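Local coordinates for protein phosphoinositol-specific phospholipase C (Pseudomonas sp., PDB 5FYP) that probably cleaves the phosphodiester bond of phosphoinositide lipids, as a calcium-dependent phosphoinositide-specific phospholipase C of a Gram-negative bacterium, at residues Phe7-Ala21 with Ala286-Phe298. Residues are numbered along the deposited sequence; the frame is centred on the assembly and turned at random.
Sequences FIDPASWNTPFNGIA and AAQSAGGYRIRPF
Phe7 O takes two backbone N-H groups at once: Arg294 N, 2.8 Å away, lies in the carbonyl plane on a lone pair, while Ile295 N is tilted from it. Ile295 O then accepts from Asp9 N in a nearly straight bond (167° at the hydrogen). Asp9 sets CB over the Tyr293 ring, a CH-pi contact 3.7 Å from the centroid; CG anti to the backbone N (chi1 -180°) then brings the carboxylate to stack on the ring, 19° from parallel, and OD1 closes an Asx turn by accepting Ala11 N. A lysine in place of Tyr293 would probably leave Asp9 CB and the carboxylate without the flat ring they pack against. Strand 295-297 is the outermost strand beside strand 20-25, to which it runs antiparallel, in a chain whose family belongs to the TIM-barrel clan; Ala21 and Arg296 exchange bonds through both N and O. Ile295 suits the buried side, its CG2 meeting Ile20 CG2 at 3.5 Å and its CD1 reaching the Phe7 ring edge at CE1. Pro297 faces Ile20 in a non-hydrogen-bonded pair, where the missing N-H costs no bond across to Ile20, and its CG packs against Thr15 OG1 and Ala11 CB. At the C-terminus, the Phe298 ring packs on Ala21 CB through CE1 (3.7 Å), and Phe253 meets that ring edge-to-face.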
loop_
_atom_site.group_PDB
_atom_site.type_symbol
_atom_site.label_atom_id
_atom_site.label_comp_id
_atom_site.label_asym_id
_atom_site.label_seq_id
_atom_site.Cartn_x
_atom_site.Cartn_y
_atom_site.Cartn_z
ATOM N N PHE A 7 19.525 3.822 -6.074
ATOM C CA PHE A 7 19.000 3.047 -4.965
ATOM C C PHE A 7 18.327 1.748 -5.387
ATOM O O PHE A 7 17.992 0.932 -4.520
ATOM C CB PHE A 7 18.096 3.892 -4.028
ATOM C CG PHE A 7 16.749 4.263 -4.569
ATOM C CD1 PHE A 7 15.700 3.376 -4.493
ATOM C CD2 PHE A 7 16.510 5.533 -5.094
ATOM C CE1 PHE A 7 14.444 3.726 -4.929
ATOM C CE2 PHE A 7 15.249 5.880 -5.526
ATOM C CZ PHE A 7 14.206 4.978 -5.431
ATOM N N ILE A 8 18.094 1.555 -6.681
ATOM C CA ILE A 8 17.409 0.338 -7.165
ATOM C C ILE A 8 18.461 -0.631 -7.701
ATOM O O ILE A 8 19.188 -0.340 -8.635
ATOM C CB ILE A 8 16.379 0.652 -8.260
ATOM C CG1 ILE A 8 15.305 1.592 -7.691
ATOM C CG2 ILE A 8 15.760 -0.654 -8.782
ATOM C CD1 ILE A 8 14.201 1.953 -8.635
ATOM N N ASP A 9 18.526 -1.801 -7.096
ATOM C CA ASP A 9 19.394 -2.864 -7.632
ATOM C C ASP A 9 18.868 -3.238 -9.023
ATOM O O ASP A 9 17.727 -3.624 -9.131
ATOM C CB ASP A 9 19.380 -4.038 -6.644
ATOM C CG ASP A 9 20.232 -5.208 -7.057
ATOM O OD1 ASP A 9 20.585 -5.349 -8.245
ATOM O OD2 ASP A 9 20.504 -6.025 -6.166
ATOM N N PRO A 10 19.736 -3.176 -10.078
ATOM C CA PRO A 10 19.257 -3.483 -11.419
ATOM C C PRO A 10 18.675 -4.901 -11.569
ATOM O O PRO A 10 17.842 -5.128 -12.435
ATOM C CB PRO A 10 20.497 -3.285 -12.292
ATOM C CG PRO A 10 21.327 -2.309 -11.534
ATOM C CD PRO A 10 21.118 -2.661 -10.096
ATOM N N ALA A 11 19.064 -5.824 -10.689
ATOM C CA ALA A 11 18.509 -7.188 -10.717
ATOM C C ALA A 11 17.008 -7.195 -10.378
ATOM O O ALA A 11 16.321 -8.182 -10.648
ATOM C CB ALA A 11 19.274 -8.073 -9.754
ATOM N N SER A 12 16.510 -6.115 -9.784
ATOM C CA SER A 12 15.109 -6.037 -9.420
ATOM C C SER A 12 14.161 -6.101 -10.623
ATOM O O SER A 12 13.048 -6.593 -10.512
ATOM C CB SER A 12 14.825 -4.718 -8.678
ATOM O OG SER A 12 15.638 -4.575 -7.535
ATOM N N TRP A 13 14.591 -5.567 -11.756
ATOM C CA TRP A 13 13.685 -5.352 -12.870
ATOM C C TRP A 13 13.079 -6.633 -13.419
ATOM O O TRP A 13 11.891 -6.673 -13.723
ATOM C CB TRP A 13 14.377 -4.537 -13.962
ATOM C CG TRP A 13 14.586 -3.148 -13.554
ATOM C CD1 TRP A 13 15.774 -2.560 -13.170
ATOM C CD2 TRP A 13 13.582 -2.162 -13.411
ATOM N NE1 TRP A 13 15.557 -1.264 -12.851
ATOM C CE2 TRP A 13 14.218 -0.991 -12.964
ATOM C CE3 TRP A 13 12.204 -2.146 -13.652
ATOM C CZ2 TRP A 13 13.517 0.198 -12.765
ATOM C CZ3 TRP A 13 11.522 -1.006 -13.436
ATOM C CH2 TRP A 13 12.185 0.183 -13.044
ATOM N N ASN A 14 13.886 -7.685 -13.501
ATOM C CA ASN A 14 13.408 -8.976 -13.986
ATOM C C ASN A 14 12.910 -9.892 -12.866
ATOM O O ASN A 14 12.664 -11.066 -13.109
ATOM C CB ASN A 14 14.499 -9.649 -14.822
ATOM C CG ASN A 14 13.948 -10.703 -15.747
ATOM O OD1 ASN A 14 12.815 -10.615 -16.239
ATOM N ND2 ASN A 14 14.761 -11.713 -16.002
ATOM N N THR A 15 12.688 -9.347 -11.668
ATOM C CA THR A 15 12.220 -10.133 -10.540
ATOM C C THR A 15 10.723 -9.912 -10.370
ATOM O O THR A 15 10.263 -8.781 -10.398
ATOM C CB THR A 15 12.959 -9.706 -9.265
ATOM O OG1 THR A 15 14.378 -9.811 -9.466
ATOM C CG2 THR A 15 12.614 -10.531 -8.071
ATOM N N PRO A 16 9.938 -10.984 -10.118
ATOM C CA PRO A 16 8.544 -10.816 -9.736
ATOM C C PRO A 16 8.408 -9.846 -8.571
ATOM O O PRO A 16 9.240 -9.866 -7.667
ATOM C CB PRO A 16 8.139 -12.230 -9.321
ATOM C CG PRO A 16 8.989 -13.101 -10.201
ATOM C CD PRO A 16 10.321 -12.408 -10.170
ATOM N N PHE A 17 7.361 -9.044 -8.573
ATOM C CA PHE A 17 7.220 -8.027 -7.528
ATOM C C PHE A 17 7.262 -8.601 -6.124
ATOM O O PHE A 17 7.812 -7.986 -5.209
ATOM C CB PHE A 17 5.926 -7.255 -7.771
ATOM C CG PHE A 17 5.746 -6.027 -6.887
ATOM C CD1 PHE A 17 6.524 -4.910 -7.062
ATOM C CD2 PHE A 17 4.795 -6.013 -5.882
ATOM C CE1 PHE A 17 6.347 -3.796 -6.265
ATOM C CE2 PHE A 17 4.612 -4.897 -5.084
ATOM C CZ PHE A 17 5.385 -3.775 -5.261
ATOM N N ASN A 18 6.667 -9.784 -5.951
ATOM C CA ASN A 18 6.667 -10.456 -4.657
ATOM C C ASN A 18 8.043 -10.954 -4.215
ATOM O O ASN A 18 8.222 -11.277 -3.046
ATOM C CB ASN A 18 5.656 -11.595 -4.634
ATOM C CG ASN A 18 5.925 -12.606 -5.720
ATOM O OD1 ASN A 18 5.877 -12.287 -6.922
ATOM N ND2 ASN A 18 6.118 -13.849 -5.326
ATOM N N GLY A 19 8.993 -11.024 -5.153
ATOM C CA GLY A 19 10.382 -11.372 -4.819
ATOM C C GLY A 19 11.292 -10.205 -4.577
ATOM O O GLY A 19 12.517 -10.417 -4.488
ATOM N N ILE A 20 10.735 -9.000 -4.449
ATOM C CA ILE A 20 11.517 -7.784 -4.263
ATOM C C ILE A 20 11.286 -7.230 -2.847
ATOM O O ILE A 20 10.145 -7.099 -2.391
ATOM C CB ILE A 20 11.149 -6.731 -5.322
ATOM C CG1 ILE A 20 11.394 -7.258 -6.738
ATOM C CG2 ILE A 20 11.907 -5.444 -5.072
ATOM C CD1 ILE A 20 10.905 -6.355 -7.831
ATOM N N ALA A 21 12.389 -6.912 -2.184
ATOM C CA ALA A 21 12.400 -6.236 -0.887
ATOM C C ALA A 21 12.624 -4.739 -1.097
ATOM O O ALA A 21 13.467 -4.321 -1.909
ATOM C CB ALA A 21 13.489 -6.785 -0.003
ATOM N N ALA A 286 15.407 7.361 4.271
ATOM C CA ALA A 286 16.604 7.644 3.448
ATOM C C ALA A 286 17.852 7.067 4.079
ATOM O O ALA A 286 18.795 6.691 3.375
ATOM C CB ALA A 286 16.769 9.125 3.198
ATOM N N ALA A 287 17.854 6.951 5.407
ATOM C CA ALA A 287 18.997 6.433 6.159
ATOM C C ALA A 287 19.178 4.920 6.009
ATOM O O ALA A 287 20.196 4.398 6.452
ATOM C CB ALA A 287 18.851 6.778 7.635
ATOM N N GLN A 288 18.216 4.225 5.427
ATOM C CA GLN A 288 18.288 2.780 5.304
ATOM C C GLN A 288 18.780 2.376 3.928
ATOM O O GLN A 288 18.420 2.989 2.919
ATOM C CB GLN A 288 16.902 2.133 5.502
ATOM C CG GLN A 288 16.126 2.705 6.663
ATOM C CD GLN A 288 16.835 2.684 7.973
ATOM O OE1 GLN A 288 17.509 1.741 8.323
ATOM N NE2 GLN A 288 16.643 3.742 8.754
ATOM N N SER A 289 19.579 1.307 3.890
ATOM C CA SER A 289 20.044 0.728 2.651
ATOM C C SER A 289 20.749 -0.566 2.965
ATOM O O SER A 289 21.111 -0.818 4.111
ATOM C CB SER A 289 21.018 1.654 1.906
ATOM O OG SER A 289 22.211 1.873 2.645
ATOM N N ALA A 290 20.933 -1.369 1.926
ATOM C CA ALA A 290 21.720 -2.589 2.014
ATOM C C ALA A 290 22.544 -2.655 0.757
ATOM O O ALA A 290 21.998 -2.712 -0.342
ATOM C CB ALA A 290 20.800 -3.811 2.151
ATOM N N GLY A 291 23.861 -2.675 0.910
ATOM C CA GLY A 291 24.748 -2.657 -0.266
ATOM C C GLY A 291 24.522 -1.465 -1.187
ATOM O O GLY A 291 24.686 -1.559 -2.402
ATOM N N GLY A 292 24.079 -0.355 -0.590
ATOM C CA GLY A 292 23.775 0.879 -1.327
ATOM C C GLY A 292 22.393 0.954 -1.941
ATOM O O GLY A 292 22.058 1.967 -2.561
ATOM N N TYR A 293 21.596 -0.102 -1.750
ATOM C CA TYR A 293 20.295 -0.201 -2.375
ATOM C C TYR A 293 19.160 -0.100 -1.347
ATOM O O TYR A 293 19.283 -0.572 -0.213
ATOM C CB TYR A 293 20.156 -1.506 -3.140
ATOM C CG TYR A 293 21.138 -1.668 -4.279
ATOM C CD1 TYR A 293 21.204 -0.732 -5.315
ATOM C CD2 TYR A 293 21.952 -2.777 -4.344
ATOM C CE1 TYR A 293 22.110 -0.877 -6.370
ATOM C CE2 TYR A 293 22.852 -2.948 -5.404
ATOM C CZ TYR A 293 22.887 -1.990 -6.405
ATOM O OH TYR A 293 23.788 -2.162 -7.451
ATOM N N ARG A 294 18.047 0.487 -1.787
ATOM C CA ARG A 294 16.786 0.478 -1.034
ATOM C C ARG A 294 15.730 -0.417 -1.650
ATOM O O ARG A 294 14.666 -0.595 -1.061
ATOM C CB ARG A 294 16.232 1.879 -0.826
ATOM C CG ARG A 294 17.189 2.801 -0.099
ATOM C CD ARG A 294 16.470 3.991 0.547
ATOM N NE ARG A 294 17.411 5.045 0.916
ATOM C CZ ARG A 294 17.927 5.931 0.070
ATOM N NH1 ARG A 294 17.527 6.014 -1.172
ATOM N NH2 ARG A 294 18.862 6.776 0.510
ATOM N N ILE A 295 16.012 -0.991 -2.830
ATOM C CA ILE A 295 15.121 -1.931 -3.510
ATOM C C ILE A 295 16.013 -3.008 -4.095
ATOM O O ILE A 295 16.959 -2.702 -4.841
ATOM C CB ILE A 295 14.279 -1.279 -4.631
ATOM C CG1 ILE A 295 13.370 -0.186 -4.054
ATOM C CG2 ILE A 295 13.511 -2.321 -5.410
ATOM C CD1 ILE A 295 12.438 0.443 -5.035
ATOM N N ARG A 296 15.749 -4.264 -3.765
ATOM C CA ARG A 296 16.544 -5.363 -4.307
ATOM C C ARG A 296 15.801 -6.665 -4.176
ATOM O O ARG A 296 14.952 -6.814 -3.308
ATOM C CB ARG A 296 17.879 -5.487 -3.604
ATOM C CG ARG A 296 17.818 -5.398 -2.124
ATOM C CD ARG A 296 19.087 -5.933 -1.507
ATOM N NE ARG A 296 19.025 -7.391 -1.455
ATOM C CZ ARG A 296 19.861 -8.173 -0.792
ATOM N NH1 ARG A 296 20.903 -7.668 -0.109
ATOM N NH2 ARG A 296 19.610 -9.477 -0.823
ATOM N N PRO A 297 16.144 -7.641 -5.019
ATOM C CA PRO A 297 15.601 -8.973 -4.799
ATOM C C PRO A 297 16.037 -9.540 -3.445
ATOM O O PRO A 297 17.118 -9.202 -2.959
ATOM C CB PRO A 297 16.246 -9.806 -5.937
ATOM C CG PRO A 297 16.695 -8.814 -6.935
ATOM C CD PRO A 297 17.080 -7.602 -6.165
ATOM N N PHE A 298 15.223 -10.409 -2.855
ATOM C CA PHE A 298 15.626 -11.126 -1.636
ATOM C C PHE A 298 16.895 -11.907 -1.800
ATOM O O PHE A 298 17.571 -12.130 -0.795
ATOM C CB PHE A 298 14.537 -12.107 -1.223
ATOM C CG PHE A 298 13.301 -11.448 -0.686
ATOM C CD1 PHE A 298 13.316 -10.746 0.510
ATOM C CD2 PHE A 298 12.119 -11.518 -1.377
ATOM C CE1 PHE A 298 12.171 -10.130 0.988
ATOM C CE2 PHE A 298 10.973 -10.923 -0.898
ATOM C CZ PHE A 298 10.993 -10.213 0.279
ATOM O OXT PHE A 298 17.197 -12.300 -2.896
#